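Local coordinates for fructooligosaccharide ABC transporter substrate-binding protein FusA (Streptococcus pneumoniae, PDB 5G5Y) that binds short- and long-chain fructooligosaccharides, preferring tetrasaccharides and larger, for import by the ABC transporter FusABC-MsmK, of which it is the solute-binding component, at residues A[434-439]-A[478-482]; A[189-195]-A[206-210]; A[425-431]-A[481-485]. One frame throughout, in Å; residues are numbered along the deposited sequence.

In the fold
Contacts 1 and 3 both join helix 475-492 to helix 429-455, contact 3 also taking in the loop that leads into the latter. Their centres lie about 8 Å apart, and they share Ile481 and Lys482; Ile435 of contact 1 packs on Met427 of contact 3, CG1 to SD 4.1 Å. Contact 2 joins two parts of the loop between strands 181-183 and 210-212, its centre about 18 Å from that of contact 1 and 22 Å from that of contact 3. Leu210 links contact 2 to helix 475-492, its CD1 lying 3.7 Å from Leu479 CD2 and its CD2 3.8 Å from Lys482 CD. Contact 2 holds the substrate-binding Asn191, while the side chains of Tyr478 and His209 come within about 10 Å and 9 Å of a bound calcium ion.

Contact 1 (A[434-439]-A[478-482]). With ZN (zinc ion), chain H.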
ATOM      1  N   LYS A 434      21.608   5.509  -6.165  1.00 20.99           N
ATOM      2  CA  LYS A 434      21.814   6.750  -5.434  1.00 22.18           C
ATOM      3  C   LYS A 434      20.739   6.988  -4.373  1.00 19.20           C
ATOM      4  O   LYS A 434      21.032   7.408  -3.248  1.00 17.87           O
ATOM      5  CB  LYS A 434      21.786   7.944  -6.383  1.00 26.04           C
ATOM      6  CG  LYS A 434      23.008   8.061  -7.259  1.00 31.61           C
ATOM      7  CD  LYS A 434      23.119   9.413  -7.958  1.00 36.84           C
ATOM      8  CE  LYS A 434      22.172   9.502  -9.125  1.00 37.64           C
ATOM      9  NZ  LYS A 434      22.196  10.823  -9.814  1.00 45.17           N
ATOM     10  N   ILE A 435      19.497   6.735  -4.763  1.00 17.77           N
ATOM     11  CA  ILE A 435      18.343   6.924  -3.878  1.00 18.26           C
ATOM     12  C   ILE A 435      18.374   5.904  -2.726  1.00 17.72           C
ATOM     13  O   ILE A 435      18.155   6.280  -1.578  1.00 16.70           O
ATOM     14  CB  ILE A 435      17.027   6.849  -4.719  1.00 19.08           C
ATOM     15  CG1 ILE A 435      16.919   8.051  -5.667  1.00 20.01           C
ATOM     16  CG2 ILE A 435      15.743   6.722  -3.884  1.00 19.47           C
ATOM     17  CD1 ILE A 435      16.913   9.422  -5.020  1.00 21.11           C
ATOM     18  N   ALA A 436      18.710   4.651  -3.032  1.00 17.88           N
ATOM     19  CA  ALA A 436      18.837   3.582  -2.031  1.00 19.52           C
ATOM     20  C   ALA A 436      19.876   3.893  -0.967  1.00 19.11           C
ATOM     21  O   ALA A 436      19.674   3.638   0.231  1.00 19.46           O
ATOM     22  CB  ALA A 436      19.156   2.243  -2.704  1.00 19.56           C
ATOM     23  N   HIS A 437      21.012   4.394  -1.411  1.00 18.67           N
ATOM     24  CA  HIS A 437      22.073   4.797  -0.524  1.00 19.32           C
ATOM     25  C   HIS A 437      21.620   5.929   0.399  1.00 17.15           C
ATOM     26  O   HIS A 437      21.819   5.846   1.613  1.00 16.84           O
ATOM     27  CB  HIS A 437      23.313   5.198  -1.336  1.00 21.86           C
ATOM     28  CG  HIS A 437      24.477   5.672  -0.525  1.00 24.62           C
ATOM     29  ND1 HIS A 437      25.698   5.944  -1.103  1.00 29.70           N
ATOM     30  CD2 HIS A 437      24.638   5.908   0.798  1.00 26.11           C
ATOM     31  CE1 HIS A 437      26.555   6.325  -0.173  1.00 28.07           C
ATOM     32  NE2 HIS A 437      25.934   6.314   0.989  1.00 22.30           N
ATOM     33  N   ILE A 438      21.032   6.974  -0.161  1.00 16.42           N
ATOM     34  CA  ILE A 438      20.604   8.103   0.639  1.00 17.87           C
ATOM     35  C   ILE A 438      19.578   7.673   1.706  1.00 18.69           C
ATOM     36  O   ILE A 438      19.671   8.094   2.887  1.00 17.48           O
ATOM     37  CB  ILE A 438      20.100   9.285  -0.226  1.00 17.45           C
ATOM     38  CG1 ILE A 438      21.272   9.871  -1.026  1.00 17.57           C
ATOM     39  CG2 ILE A 438      19.515  10.411   0.657  1.00 17.71           C
ATOM     40  CD1 ILE A 438      20.834  10.788  -2.152  1.00 17.80           C
ATOM     41  N   GLU A 439      18.621   6.855   1.287  1.00 18.24           N
ATOM     42  CA  GLU A 439      17.564   6.361   2.209  1.00 18.85           C
ATOM     43  C   GLU A 439      18.151   5.446   3.289  1.00 19.83           C
ATOM     44  O   GLU A 439      17.767   5.531   4.453  1.00 20.87           O
ATOM     45  CB  GLU A 439      16.467   5.619   1.431  1.00 20.75           C
ATOM     46  CG  GLU A 439      15.587   6.582   0.647  1.00 20.25           C
ATOM     47  CD  GLU A 439      14.636   5.904  -0.337  1.00 21.95           C
ATOM     48  OE1 GLU A 439      14.597   4.678  -0.398  1.00 21.96           O
ATOM     49  OE2 GLU A 439      13.908   6.613  -1.057  1.00 21.22           O
ATOM     50  N   TYR A 478      18.934  14.057  -3.414  1.00 16.65           N
ATOM     51  CA  TYR A 478      17.713  13.233  -3.310  1.00 17.14           C
ATOM     52  C   TYR A 478      16.505  13.944  -3.946  1.00 16.29           C
ATOM     53  O   TYR A 478      15.826  13.409  -4.831  1.00 14.47           O
ATOM     54  CB  TYR A 478      17.442  12.947  -1.825  1.00 17.95           C
ATOM     55  CG  TYR A 478      16.301  11.994  -1.551  1.00 18.76           C
ATOM     56  CD1 TYR A 478      16.506  10.637  -1.650  1.00 20.50           C
ATOM     57  CD2 TYR A 478      15.034  12.443  -1.182  1.00 21.13           C
ATOM     58  CE1 TYR A 478      15.513   9.731  -1.415  1.00 20.60           C
ATOM     59  CE2 TYR A 478      14.006  11.525  -0.931  1.00 21.94           C
ATOM     60  CZ  TYR A 478      14.275  10.168  -1.046  1.00 22.30           C
ATOM     61  OH  TYR A 478      13.356   9.179  -0.813  1.00 23.02           O
ATOM     62  N   LEU A 479      16.301  15.187  -3.519  1.00 17.34           N
ATOM     63  CA  LEU A 479      15.196  16.004  -4.026  1.00 18.81           C
ATOM     64  C   LEU A 479      15.301  16.364  -5.477  1.00 17.94           C
ATOM     65  O   LEU A 479      14.283  16.352  -6.175  1.00 15.31           O
ATOM     66  CB  LEU A 479      15.000  17.272  -3.205  1.00 21.23           C
ATOM     67  CG  LEU A 479      14.375  17.013  -1.834  1.00 25.31           C
ATOM     68  CD1 LEU A 479      14.471  18.282  -0.992  1.00 25.16           C
ATOM     69  CD2 LEU A 479      12.911  16.586  -1.996  1.00 27.25           C
ATOM     70  N   ALA A 480      16.524  16.640  -5.948  1.00 16.50           N
ATOM     71  CA  ALA A 480      16.713  16.935  -7.358  1.00 17.03           C
ATOM     72  C   ALA A 480      16.380  15.711  -8.195  1.00 16.10           C
ATOM     73  O   ALA A 480      15.782  15.847  -9.253  1.00 16.24           O
ATOM     74  CB  ALA A 480      18.140  17.429  -7.668  1.00 16.86           C
ATOM     75  N   ILE A 481      16.784  14.528  -7.750  1.00 15.51           N
ATOM     76  CA  ILE A 481      16.433  13.299  -8.460  1.00 15.03           C
ATOM     77  C   ILE A 481      14.902  13.092  -8.503  1.00 14.64           C
ATOM     78  O   ILE A 481      14.331  12.821  -9.575  1.00 14.34           O
ATOM     79  CB  ILE A 481      17.116  12.061  -7.877  1.00 14.98           C
ATOM     80  CG1 ILE A 481      18.630  12.144  -8.152  1.00 16.71           C
ATOM     81  CG2 ILE A 481      16.499  10.800  -8.479  1.00 15.61           C
ATOM     82  CD1 ILE A 481      19.451  11.296  -7.220  1.00 17.93           C
ATOM     83  N   LYS A 482      14.263  13.246  -7.355  1.00 13.79           N
ATOM     84  CA  LYS A 482      12.815  13.065  -7.261  1.00 14.38           C
ATOM     85  C   LYS A 482      12.083  14.066  -8.152  1.00 14.84           C
ATOM     86  O   LYS A 482      11.113  13.720  -8.867  1.00 14.32           O
ATOM     87  CB  LYS A 482      12.358  13.140  -5.805  1.00 14.73           C
ATOM     88  CG  LYS A 482      12.819  11.971  -4.912  1.00 15.08           C
ATOM     89  CD  LYS A 482      11.996  10.719  -5.140  1.00 15.70           C
ATOM     90  CE  LYS A 482      12.480   9.532  -4.306  1.00 18.31           C
ATOM     91  NZ  LYS A 482      11.546   8.375  -4.454  1.00 19.08           N
TER
HETATM   92 ZN    ZN H1541      26.524   7.068   2.757  1.00 24.31          ZN
HETATM   93  O   HOH W   1      12.480   5.978  -3.119  1.00 27.08           O
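Tyr478 meets Glu439 through its hydroxyl: OH donates to Glu439 OE2 over 2.6 Å, reaching the anti lone pair, and OE2 lies at the edge of the ring, near its plane. The carboxylate is turned 61° from that ring. A water donates to the same OE2 and accepts from Lys482 NZ at 2.9 Å, so it links the two charges, which stand too far apart for a salt bridge. Beside this polar end, Ile435 CD1 comes obliquely to the ring, 3.6 Å from Tyr478 CD1, and Ile438 CG2 approaches the same ring atom at 3.8 Å. Ile435 also meets Ile481 tip to tip, CD1 to CG2 at 3.7 Å. Lys434 lays its CE 3.8 Å from Ile481 CD1 while its NZ pairs with Asp431. With CG anti to the backbone N (chi1 -174°), the Tyr478 ring is carried toward Glu439, and Lys482 CG lies over one face near the rim. Outside the interface, His437 NE2 binds a zinc ion at 2.0 Å together with Asp441. The axes of segments 434-439 and 478-482 approach to 10.7 Å, their directions 141° apart, an oblique, roughly antiparallel packing where helices 429-455 and 475-492 meet.

Contact 2 (A[189-195]-A[206-210])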
ATOM      1  N   ASN A 189       7.860   3.757  10.267  1.00 19.49           N
ATOM      2  CA  ASN A 189       7.053   3.573   9.085  1.00 22.03           C
ATOM      3  C   ASN A 189       5.804   2.739   9.458  1.00 19.80           C
ATOM      4  O   ASN A 189       5.791   1.966  10.457  1.00 20.09           O
ATOM      5  CB  ASN A 189       7.807   2.903   7.924  1.00 25.13           C
ATOM      6  CG  ASN A 189       8.888   3.808   7.258  1.00 28.76           C
ATOM      7  OD1 ASN A 189       8.791   5.084   7.074  1.00 25.42           O
ATOM      8  ND2 ASN A 189       9.965   3.128   6.875  1.00 33.79           N
ATOM      9  N   GLY A 190       4.762   2.935   8.679  1.00 18.45           N
ATOM     10  CA  GLY A 190       3.640   2.019   8.600  1.00 17.47           C
ATOM     11  C   GLY A 190       2.365   2.484   9.258  1.00 16.41           C
ATOM     12  O   GLY A 190       2.209   3.645   9.700  1.00 15.95           O
ATOM     13  N   ASN A 191       1.444   1.537   9.383  1.00 15.61           N
ATOM     14  CA  ASN A 191       0.043   1.874   9.656  1.00 15.01           C
ATOM     15  C   ASN A 191      -0.288   2.311  11.078  1.00 14.80           C
ATOM     16  O   ASN A 191      -1.384   2.815  11.321  1.00 15.57           O
ATOM     17  CB  ASN A 191      -0.834   0.683   9.262  1.00 16.39           C
ATOM     18  CG  ASN A 191      -0.665   0.283   7.804  1.00 16.93           C
ATOM     19  OD1 ASN A 191      -0.210   1.079   6.965  1.00 18.01           O
ATOM     20  ND2 ASN A 191      -1.025  -0.957   7.491  1.00 15.90           N
ATOM     21  N   GLU A 192       0.635   2.102  12.004  1.00 14.98           N
ATOM     22  CA  GLU A 192       0.445   2.343  13.415  1.00 14.50           C
ATOM     23  C   GLU A 192       1.227   3.550  13.932  1.00 14.60           C
ATOM     24  O   GLU A 192       1.233   3.825  15.115  1.00 14.94           O
ATOM     25  CB  GLU A 192       0.776   1.061  14.210  1.00 15.34           C
ATOM     26  CG  GLU A 192      -0.233  -0.073  14.031  1.00 15.83           C
ATOM     27  CD  GLU A 192      -0.218  -0.729  12.680  1.00 16.04           C
ATOM     28  OE1 GLU A 192       0.857  -1.086  12.195  1.00 18.18           O
ATOM     29  OE2 GLU A 192      -1.275  -0.892  12.065  1.00 18.11           O
ATOM     30  N   ASP A 193       1.847   4.311  13.045  1.00 15.81           N
ATOM     31  CA  ASP A 193       2.578   5.501  13.433  1.00 15.69           C
ATOM     32  C   ASP A 193       1.651   6.715  13.597  1.00 15.05           C
ATOM     33  O   ASP A 193       0.595   6.756  12.983  1.00 15.39           O
ATOM     34  CB  ASP A 193       3.638   5.826  12.368  1.00 15.19           C
ATOM     35  CG  ASP A 193       4.594   6.914  12.827  1.00 15.31           C
ATOM     36  OD1 ASP A 193       5.123   6.760  13.953  1.00 15.59           O
ATOM     37  OD2 ASP A 193       4.761   7.966  12.153  1.00 14.04           O
ATOM     38  N   PHE A 194       2.097   7.736  14.347  1.00 13.84           N
ATOM     39  CA  PHE A 194       1.326   8.929  14.623  1.00 14.24           C
ATOM     40  C   PHE A 194       1.400  10.031  13.553  1.00 14.50           C
ATOM     41  O   PHE A 194       0.743  11.059  13.710  1.00 14.19           O
ATOM     42  CB  PHE A 194       1.708   9.560  16.014  1.00 14.95           C
ATOM     43  CG  PHE A 194       3.158   9.939  16.147  1.00 15.47           C
ATOM     44  CD1 PHE A 194       3.669  11.073  15.533  1.00 16.12           C
ATOM     45  CD2 PHE A 194       4.037   9.121  16.839  1.00 16.21           C
ATOM     46  CE1 PHE A 194       5.021  11.385  15.633  1.00 15.70           C
ATOM     47  CE2 PHE A 194       5.386   9.444  16.936  1.00 16.72           C
ATOM     48  CZ  PHE A 194       5.870  10.588  16.352  1.00 15.97           C
ATOM     49  N   LYS A 195       2.225   9.860  12.514  1.00 13.80           N
ATOM     50  CA  LYS A 195       2.590  10.978  11.618  1.00 14.20           C
ATOM     51  C   LYS A 195       1.369  11.603  10.896  1.00 14.44           C
ATOM     52  O   LYS A 195       1.419  12.783  10.499  1.00 13.72           O
ATOM     53  CB  LYS A 195       3.725  10.607  10.639  1.00 14.70           C
ATOM     54  CG  LYS A 195       3.322   9.596   9.558  1.00 14.91           C
ATOM     55  CD  LYS A 195       4.382   9.411   8.472  1.00 14.99           C
ATOM     56  CE  LYS A 195       5.765   9.020   8.997  1.00 15.36           C
ATOM     57  NZ  LYS A 195       5.750   7.623   9.530  1.00 15.62           N
ATOM     58  N   ASN A 206       4.528  11.703   5.545  1.00 13.11           N
ATOM     59  CA  ASN A 206       4.147  10.340   5.180  1.00 12.84           C
ATOM     60  C   ASN A 206       5.384   9.465   5.238  1.00 13.77           C
ATOM     61  O   ASN A 206       6.470   9.983   5.530  1.00 13.03           O
ATOM     62  CB  ASN A 206       3.456  10.306   3.824  1.00 12.09           C
ATOM     63  CG  ASN A 206       4.310  10.853   2.701  1.00 12.36           C
ATOM     64  OD1 ASN A 206       5.526  10.615   2.638  1.00 12.81           O
ATOM     65  ND2 ASN A 206       3.675  11.545   1.764  1.00 12.83           N
ATOM     66  N   ASP A 207       5.232   8.172   4.971  1.00 13.84           N
ATOM     67  CA  ASP A 207       6.362   7.225   5.141  1.00 15.08           C
ATOM     68  C   ASP A 207       7.522   7.493   4.198  1.00 15.41           C
ATOM     69  O   ASP A 207       8.615   7.044   4.479  1.00 14.99           O
ATOM     70  CB  ASP A 207       5.875   5.771   5.043  1.00 17.00           C
ATOM     71  CG  ASP A 207       5.086   5.336   6.268  1.00 18.71           C
ATOM     72  OD1 ASP A 207       5.123   6.061   7.303  1.00 20.44           O
ATOM     73  OD2 ASP A 207       4.428   4.267   6.220  1.00 20.66           O
ATOM     74  N   ASP A 208       7.292   8.184   3.081  1.00 13.82           N
ATOM     75  CA  ASP A 208       8.387   8.618   2.183  1.00 14.94           C
ATOM     76  C   ASP A 208       8.975   9.991   2.555  1.00 13.97           C
ATOM     77  O   ASP A 208       9.940  10.429   1.942  1.00 13.27           O
ATOM     78  CB  ASP A 208       7.887   8.739   0.748  1.00 15.37           C
ATOM     79  CG  ASP A 208       7.354   7.427   0.196  1.00 17.99           C
ATOM     80  OD1 ASP A 208       8.016   6.390   0.346  1.00 18.61           O
ATOM     81  OD2 ASP A 208       6.250   7.422  -0.390  1.00 20.76           O
ATOM     82  N   HIS A 209       8.370  10.673   3.533  1.00 13.53           N
ATOM     83  CA  HIS A 209       8.661  12.073   3.855  1.00 13.17           C
ATOM     84  C   HIS A 209       8.658  12.953   2.607  1.00 12.87           C
ATOM     85  O   HIS A 209       9.493  13.850   2.470  1.00 11.55           O
ATOM     86  CB  HIS A 209       9.973  12.225   4.612  1.00 13.43           C
ATOM     87  CG  HIS A 209      10.104  11.310   5.783  1.00 13.40           C
ATOM     88  ND1 HIS A 209       9.204  11.302   6.826  1.00 14.15           N
ATOM     89  CD2 HIS A 209      11.013  10.348   6.065  1.00 14.38           C
ATOM     90  CE1 HIS A 209       9.524  10.340   7.673  1.00 15.12           C
ATOM     91  NE2 HIS A 209      10.626   9.762   7.246  1.00 14.72           N
ATOM     92  N   LEU A 210       7.753  12.659   1.685  1.00 13.04           N
ATOM     93  CA  LEU A 210       7.723  13.367   0.414  1.00 14.53           C
ATOM     94  C   LEU A 210       6.300  13.611  -0.055  1.00 13.23           C
ATOM     95  O   LEU A 210       5.544  12.658  -0.280  1.00 12.38           O
ATOM     96  CB  LEU A 210       8.486  12.569  -0.628  1.00 16.71           C
ATOM     97  CG  LEU A 210       8.934  13.326  -1.858  1.00 20.84           C
ATOM     98  CD1 LEU A 210      10.154  14.179  -1.542  1.00 22.69           C
ATOM     99  CD2 LEU A 210       9.287  12.323  -2.951  1.00 23.36           C
TER
HETATM  100  O   HOH W   2       2.811   6.171   8.609  1.00 15.96           O
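A salt-bridge network of Asp193, Lys195 and Asp207 ties together two parts of the long loop between strands 181-183 and 210-212, the first of which carries the substrate-binding Asn191. Lys195 NZ lies between the two acids, donating to Asp207 OD1 and to Asp193 OD2, each at 2.8 Å. It meets Asp207 OD1 nearly head-on to the C-O bond, but comes to Asp193 OD2 from above the carboxylate plane, 47° out of it. The backbone N of Lys195 reaches that same OD2 from the opposite face at 3.2 Å, closing an Asx turn that starts at Asp193. The lysine chain starts with CG between its backbone N and carbonyl carbon (chi1 70°) and bends again at chi3 and chi4; this folded course brings CD to 3.4 Å from Asn206 C and curls the ammonium group back to Asp193. Asp207 divides its oxygens: while OD1 takes the lysine, OD2 accepts from Gly190 N at 2.8 Å, a bent bond with an N-H...O angle of 139°. A water lies 2.7 Å from Asp207 OD1 and 2.8 Å from Gly190 O and can link the two, though it has more acceptors nearby than protons. Asn206 OD1 accepts from Leu210 N, and its ND2 donates to Leu210 O, clasping the type I turn 206-209. Farther out, Tyr447 of helix 429-455 hydrogen-bonds Lys195 NZ and Arg450 pairs with Asp193. The buried ammonium group would be expected to stay protonated and, with Arg450 on Asp193, to balance the two acids.

Contact 3 (A[425-431]-A[481-485]); sequences VFMTQED and IKQKY
The N-terminal start of helix 429-455 is docked against helix 475-492 through the hydroxyl of Tyr485, which is held by two hydrogen bonds. Tyr485 OH donates to Asp431 OD2 at 2.6 Å and accepts from Thr428 N at 3.0 Å, the latter nearly straight with an N-H...O angle of 173°. Asp431 OD2 is itself shared: the tyrosine uses its anti lone pair, and Lys484 NZ comes from the syn side at 2.8 Å, forming a salt bridge. The carboxylate stands almost perpendicular to the phenol ring, 89° between planes, with OD2 at the ring edge. That leaves OD1 as the oxygen facing Lys434. Thr428 occupies the N-cap position, and its OG1 accepts from Asp431 N at 3.2 Å; this capping bond helps fix the first turn, so that the residue bonded to Tyr485 through its backbone also anchors the acid that accepts the tyrosine's hydrogen bond. Met427 supplies the apolar part. Its CG lies over the ring centre, 3.5 Å from the centroid and 11° off the normal, a CH-pi contact, while SD makes an oblique Met-aromatic approach at 4.2 Å from the centroid of the Tyr485 ring. Extended beyond CG, the thioether runs on past the ring, taking SD to Ile481 CG2 and CE to the aliphatic chain of Lys482. At the root of the tyrosine, Val425 CG2 packs 3.6 Å from Tyr485 CB. Phe426 points away from helix 475-492 and packs on Leu72 and Met73 of helix 69-77.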
ATOM      1  N   VAL A 425       7.436   6.113 -10.268  1.00 20.72           N
ATOM      2  CA  VAL A 425       8.202   6.143 -11.508  1.00 20.90           C
ATOM      3  C   VAL A 425       9.245   5.037 -11.518  1.00 19.61           C
ATOM      4  O   VAL A 425       9.687   4.626 -10.478  1.00 18.04           O
ATOM      5  CB  VAL A 425       8.895   7.507 -11.729  1.00 24.21           C
ATOM      6  CG1 VAL A 425       7.855   8.538 -12.124  1.00 27.83           C
ATOM      7  CG2 VAL A 425       9.687   7.940 -10.488  1.00 25.18           C
ATOM      8  N   PHE A 426       9.628   4.595 -12.710  1.00 19.05           N
ATOM      9  CA  PHE A 426      10.698   3.661 -12.955  1.00 18.74           C
ATOM     10  C   PHE A 426      12.014   4.424 -13.245  1.00 18.31           C
ATOM     11  O   PHE A 426      12.160   5.030 -14.283  1.00 18.41           O
ATOM     12  CB  PHE A 426      10.309   2.817 -14.203  1.00 19.83           C
ATOM     13  CG  PHE A 426      11.036   1.526 -14.353  1.00 20.32           C
ATOM     14  CD1 PHE A 426      12.186   1.215 -13.660  1.00 22.30           C
ATOM     15  CD2 PHE A 426      10.540   0.581 -15.271  1.00 21.99           C
ATOM     16  CE1 PHE A 426      12.813  -0.019 -13.826  1.00 24.96           C
ATOM     17  CE2 PHE A 426      11.163  -0.638 -15.445  1.00 21.92           C
ATOM     18  CZ  PHE A 426      12.292  -0.947 -14.733  1.00 22.80           C
ATOM     19  N   MET A 427      12.972   4.366 -12.337  1.00 17.90           N
ATOM     20  CA  MET A 427      14.193   5.150 -12.436  1.00 17.87           C
ATOM     21  C   MET A 427      15.324   4.334 -13.101  1.00 19.02           C
ATOM     22  O   MET A 427      15.289   3.105 -13.160  1.00 19.22           O
ATOM     23  CB  MET A 427      14.652   5.606 -11.037  1.00 17.25           C
ATOM     24  CG  MET A 427      13.708   6.592 -10.352  1.00 17.48           C
ATOM     25  SD  MET A 427      14.434   7.251  -8.840  1.00 18.89           S
ATOM     26  CE  MET A 427      13.153   8.361  -8.243  1.00 24.01           C
ATOM     27  N   THR A 428      16.345   5.036 -13.562  1.00 19.10           N
ATOM     28  CA  THR A 428      17.543   4.352 -14.036  1.00 19.78           C
ATOM     29  C   THR A 428      18.231   3.606 -12.915  1.00 22.10           C
ATOM     30  O   THR A 428      18.045   3.900 -11.703  1.00 19.08           O
ATOM     31  CB  THR A 428      18.562   5.312 -14.642  1.00 19.64           C
ATOM     32  OG1 THR A 428      18.996   6.258 -13.650  1.00 19.62           O
ATOM     33  CG2 THR A 428      17.989   6.003 -15.839  1.00 20.83           C
ATOM     34  N   GLN A 429      19.100   2.668 -13.312  1.00 23.66           N
ATOM     35  CA  GLN A 429      19.864   1.896 -12.318  1.00 25.54           C
ATOM     36  C   GLN A 429      20.705   2.826 -11.436  1.00 22.94           C
ATOM     37  O   GLN A 429      20.710   2.691 -10.224  1.00 21.66           O
ATOM     38  CB  GLN A 429      20.736   0.815 -13.015  1.00 32.02           C
ATOM     39  CG  GLN A 429      21.188  -0.333 -12.108  1.00 37.92           C
ATOM     40  CD  GLN A 429      21.132  -1.719 -12.794  1.00 46.74           C
ATOM     41  OE1 GLN A 429      21.398  -1.864 -13.997  1.00 43.07           O
ATOM     42  NE2 GLN A 429      20.746  -2.738 -12.023  1.00 49.21           N
ATOM     43  N   GLU A 430      21.380   3.792 -12.053  1.00 21.33           N
ATOM     44  CA  GLU A 430      22.215   4.749 -11.344  1.00 24.31           C
ATOM     45  C   GLU A 430      21.431   5.554 -10.302  1.00 22.28           C
ATOM     46  O   GLU A 430      21.883   5.759  -9.172  1.00 20.86           O
ATOM     47  CB  GLU A 430      22.840   5.716 -12.342  1.00 30.67           C
ATOM     48  CG  GLU A 430      23.856   6.664 -11.734  1.00 38.34           C
ATOM     49  CD  GLU A 430      24.243   7.809 -12.666  1.00 46.36           C
ATOM     50  OE1 GLU A 430      23.582   8.013 -13.716  1.00 53.64           O
ATOM     51  OE2 GLU A 430      25.217   8.519 -12.330  1.00 53.15           O
ATOM     52  N   ASP A 431      20.279   6.039 -10.713  1.00 19.06           N
ATOM     53  CA  ASP A 431      19.405   6.768  -9.789  1.00 19.08           C
ATOM     54  C   ASP A 431      18.845   5.877  -8.696  1.00 18.21           C
ATOM     55  O   ASP A 431      18.830   6.286  -7.523  1.00 18.39           O
ATOM     56  CB  ASP A 431      18.319   7.540 -10.531  1.00 18.29           C
ATOM     57  CG  ASP A 431      18.879   8.766 -11.276  1.00 19.61           C
ATOM     58  OD1 ASP A 431      19.923   9.304 -10.851  1.00 22.08           O
ATOM     59  OD2 ASP A 431      18.295   9.205 -12.284  1.00 20.00           O
ATOM     60  N   ILE A 481      16.784  14.528  -7.750  1.00 15.51           N
ATOM     61  CA  ILE A 481      16.433  13.299  -8.460  1.00 15.03           C
ATOM     62  C   ILE A 481      14.902  13.092  -8.503  1.00 14.64           C
ATOM     63  O   ILE A 481      14.331  12.821  -9.575  1.00 14.34           O
ATOM     64  CB  ILE A 481      17.116  12.061  -7.877  1.00 14.98           C
ATOM     65  CG1 ILE A 481      18.630  12.144  -8.152  1.00 16.71           C
ATOM     66  CG2 ILE A 481      16.499  10.800  -8.479  1.00 15.61           C
ATOM     67  CD1 ILE A 481      19.451  11.296  -7.220  1.00 17.93           C
ATOM     68  N   LYS A 482      14.263  13.246  -7.355  1.00 13.79           N
ATOM     69  CA  LYS A 482      12.815  13.065  -7.261  1.00 14.38           C
ATOM     70  C   LYS A 482      12.083  14.066  -8.152  1.00 14.84           C
ATOM     71  O   LYS A 482      11.113  13.720  -8.867  1.00 14.32           O
ATOM     72  CB  LYS A 482      12.358  13.140  -5.805  1.00 14.73           C
ATOM     73  CG  LYS A 482      12.819  11.971  -4.912  1.00 15.08           C
ATOM     74  CD  LYS A 482      11.996  10.719  -5.140  1.00 15.70           C
ATOM     75  CE  LYS A 482      12.480   9.532  -4.306  1.00 18.31           C
ATOM     76  NZ  LYS A 482      11.546   8.375  -4.454  1.00 19.08           N
ATOM     77  N   GLN A 483      12.549  15.315  -8.142  1.00 14.68           N
ATOM     78  CA  GLN A 483      11.942  16.347  -8.968  1.00 15.13           C
ATOM     79  C   GLN A 483      12.147  16.052 -10.440  1.00 15.80           C
ATOM     80  O   GLN A 483      11.257  16.284 -11.234  1.00 15.21           O
ATOM     81  CB  GLN A 483      12.519  17.745  -8.625  1.00 15.82           C
ATOM     82  CG  GLN A 483      11.805  18.890  -9.268  1.00 16.16           C
ATOM     83  CD  GLN A 483      10.421  19.098  -8.696  1.00 17.16           C
ATOM     84  OE1 GLN A 483      10.279  19.366  -7.515  1.00 16.08           O
ATOM     85  NE2 GLN A 483       9.400  19.040  -9.547  1.00 18.31           N
ATOM     86  N   LYS A 484      13.332  15.562 -10.817  1.00 15.88           N
ATOM     87  CA  LYS A 484      13.580  15.206 -12.191  1.00 17.63           C
ATOM     88  C   LYS A 484      12.565  14.177 -12.720  1.00 16.10           C
ATOM     89  O   LYS A 484      11.966  14.355 -13.781  1.00 16.75           O
ATOM     90  CB  LYS A 484      15.020  14.699 -12.347  1.00 19.32           C
ATOM     91  CG  LYS A 484      15.428  14.249 -13.751  1.00 21.34           C
ATOM     92  CD  LYS A 484      16.875  13.747 -13.762  1.00 23.02           C
ATOM     93  CE  LYS A 484      16.991  12.351 -13.177  1.00 24.00           C
ATOM     94  NZ  LYS A 484      18.352  11.763 -13.325  1.00 24.71           N
ATOM     95  N   TYR A 485      12.388  13.096 -11.995  1.00 15.53           N
ATOM     96  CA  TYR A 485      11.425  12.089 -12.414  1.00 15.04           C
ATOM     97  C   TYR A 485       9.969  12.578 -12.378  1.00 14.33           C
ATOM     98  O   TYR A 485       9.175  12.180 -13.232  1.00 14.82           O
ATOM     99  CB  TYR A 485      11.606  10.803 -11.620  1.00 15.36           C
ATOM    100  CG  TYR A 485      12.832  10.054 -12.056  1.00 15.93           C
ATOM    101  CD1 TYR A 485      12.804   9.262 -13.202  1.00 16.58           C
ATOM    102  CD2 TYR A 485      14.036  10.168 -11.357  1.00 16.45           C
ATOM    103  CE1 TYR A 485      13.928   8.597 -13.633  1.00 17.97           C
ATOM    104  CE2 TYR A 485      15.164   9.490 -11.774  1.00 17.17           C
ATOM    105  CZ  TYR A 485      15.111   8.720 -12.929  1.00 17.52           C
ATOM    106  OH  TYR A 485      16.234   8.045 -13.389  1.00 18.93           O
TER